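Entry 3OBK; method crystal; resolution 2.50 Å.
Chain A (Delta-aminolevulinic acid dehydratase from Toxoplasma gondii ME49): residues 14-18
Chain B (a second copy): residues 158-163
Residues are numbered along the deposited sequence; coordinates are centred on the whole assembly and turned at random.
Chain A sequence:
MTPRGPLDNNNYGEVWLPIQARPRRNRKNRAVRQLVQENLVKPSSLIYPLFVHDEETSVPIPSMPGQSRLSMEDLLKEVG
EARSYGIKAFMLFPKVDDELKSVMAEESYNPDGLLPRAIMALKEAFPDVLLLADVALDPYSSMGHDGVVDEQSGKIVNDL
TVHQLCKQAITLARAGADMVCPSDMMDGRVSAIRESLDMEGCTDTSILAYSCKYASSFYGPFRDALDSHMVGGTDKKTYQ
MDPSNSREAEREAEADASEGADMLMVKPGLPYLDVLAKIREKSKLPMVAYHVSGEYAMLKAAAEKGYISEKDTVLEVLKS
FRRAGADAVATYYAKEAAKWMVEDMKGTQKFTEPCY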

# COMPACT_ATOMS: atom_id res chain seq x y z
N GLU A 14 13.48 -36.18 25.63
CA GLU A 14 13.99 -34.86 26.00
C GLU A 14 12.91 -33.80 25.82
O GLU A 14 12.06 -33.89 24.92
CB GLU A 14 15.20 -34.49 25.14
CG GLU A 14 16.43 -35.38 25.30
CD GLU A 14 17.60 -34.91 24.40
OE1 GLU A 14 17.35 -34.20 23.40
OE2 GLU A 14 18.77 -35.27 24.70
N VAL A 15 12.96 -32.78 26.68
CA VAL A 15 11.97 -31.71 26.70
C VAL A 15 11.90 -31.04 25.33
O VAL A 15 12.94 -30.70 24.73
CB VAL A 15 12.27 -30.66 27.83
CG1 VAL A 15 11.62 -29.33 27.53
CG2 VAL A 15 11.79 -31.19 29.18
N TRP A 16 10.68 -30.86 24.85
CA TRP A 16 10.44 -30.38 23.50
C TRP A 16 9.24 -29.42 23.45
O TRP A 16 8.11 -29.79 23.81
CB TRP A 16 10.24 -31.58 22.56
CG TRP A 16 9.89 -31.20 21.11
CD1 TRP A 16 10.43 -30.19 20.38
CD2 TRP A 16 8.95 -31.87 20.24
NE1 TRP A 16 9.88 -30.16 19.13
CE2 TRP A 16 8.97 -31.18 19.01
CE3 TRP A 16 8.09 -32.97 20.39
CZ2 TRP A 16 8.15 -31.56 17.93
CZ3 TRP A 16 7.28 -33.35 19.30
CH2 TRP A 16 7.33 -32.64 18.09
N LEU A 17 9.49 -28.19 23.02
CA LEU A 17 8.44 -27.26 22.67
C LEU A 17 8.18 -27.46 21.17
O LEU A 17 9.10 -27.25 20.37
CB LEU A 17 8.89 -25.83 22.96
CG LEU A 17 7.96 -24.65 22.66
CD1 LEU A 17 6.72 -24.63 23.57
CD2 LEU A 17 8.73 -23.33 22.77
N PRO A 18 6.97 -27.89 20.77
CA PRO A 18 6.74 -28.28 19.36
C PRO A 18 6.50 -27.17 18.33
O PRO A 18 5.82 -27.40 17.34
CB PRO A 18 5.51 -29.21 19.43
CG PRO A 18 5.34 -29.53 20.89
CD PRO A 18 5.85 -28.33 21.62
N ASN B 158 17.34 -24.32 23.93
CA ASN B 158 16.13 -23.50 23.85
C ASN B 158 14.96 -23.99 24.71
O ASN B 158 14.36 -23.22 25.48
CB ASN B 158 15.66 -23.38 22.40
CG ASN B 158 14.77 -22.19 22.20
OD1 ASN B 158 15.27 -21.10 22.00
ND2 ASN B 158 13.46 -22.38 22.27
N ASP B 159 14.62 -25.26 24.56
CA ASP B 159 13.36 -25.76 25.12
C ASP B 159 13.47 -26.04 26.64
O ASP B 159 12.54 -25.72 27.40
CB ASP B 159 12.85 -26.95 24.30
CG ASP B 159 12.57 -26.55 22.83
OD1 ASP B 159 12.29 -27.46 22.02
OD2 ASP B 159 12.63 -25.33 22.48
N LEU B 160 14.61 -26.57 27.06
CA LEU B 160 14.92 -26.72 28.48
C LEU B 160 14.99 -25.34 29.15
O LEU B 160 14.51 -25.18 30.27
CB LEU B 160 16.23 -27.49 28.67
CG LEU B 160 16.69 -27.90 30.05
CD1 LEU B 160 15.66 -28.84 30.71
CD2 LEU B 160 18.09 -28.57 29.98
N THR B 161 15.58 -24.35 28.48
CA THR B 161 15.53 -22.98 29.02
C THR B 161 14.09 -22.51 29.21
O THR B 161 13.75 -21.96 30.24
CB THR B 161 16.24 -21.97 28.12
OG1 THR B 161 17.64 -22.25 28.10
CG2 THR B 161 16.04 -20.55 28.63
N VAL B 162 13.25 -22.74 28.21
CA VAL B 162 11.86 -22.26 28.25
C VAL B 162 11.08 -22.91 29.42
O VAL B 162 10.37 -22.22 30.12
CB VAL B 162 11.15 -22.41 26.86
CG1 VAL B 162 9.63 -22.28 26.97
CG2 VAL B 162 11.74 -21.38 25.85
N HIS B 163 11.28 -24.21 29.65
CA HIS B 163 10.79 -24.90 30.86
C HIS B 163 11.12 -24.10 32.14
O HIS B 163 10.26 -23.88 32.99
CB HIS B 163 11.42 -26.30 30.94
CG HIS B 163 10.95 -27.13 32.11
ND1 HIS B 163 11.72 -27.33 33.24
CD2 HIS B 163 9.80 -27.84 32.30
CE1 HIS B 163 11.06 -28.10 34.09
NE2 HIS B 163 9.89 -28.42 33.55

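The contact between the extended segment of chain A and the helix of chain B centres on Asp B159, which has more of its surface covered by the other stretch than any other residue here. Its CA-to-CB bond points toward chain A, and with chi1 in the m well the carboxylate reaches the backbone of the facing segment. There the amide of Leu A17 donates a hydrogen bond to it, with N of Leu A17 3.1 Å from OD1 of Asp B159 and an N-H...O angle of 158°, close enough to linear for a good bond. The same OD1 lies near the plane of the Trp A16 ring, at its edge, 3.7 Å from CD1 of Trp A16. The other carboxylate oxygen is held within the helix: ND2 of Asn B158 donates to OD2 of Asp B159 at 3.1 Å.

Val A15 and Leu A17, whose CA-to-CB bonds both point toward the helix, supply the apolar part of the contact. Val A15 packs against the helix backbone, its CG1 3.7 Å from O of Asp B159, a carbonyl already engaged by the amide of His B163. Leu A17 lays its CB 3.8 Å from CG of Asp B159, while its CD2 makes a looser apolar contact with CG1 of Val B162 at 4.4 Å.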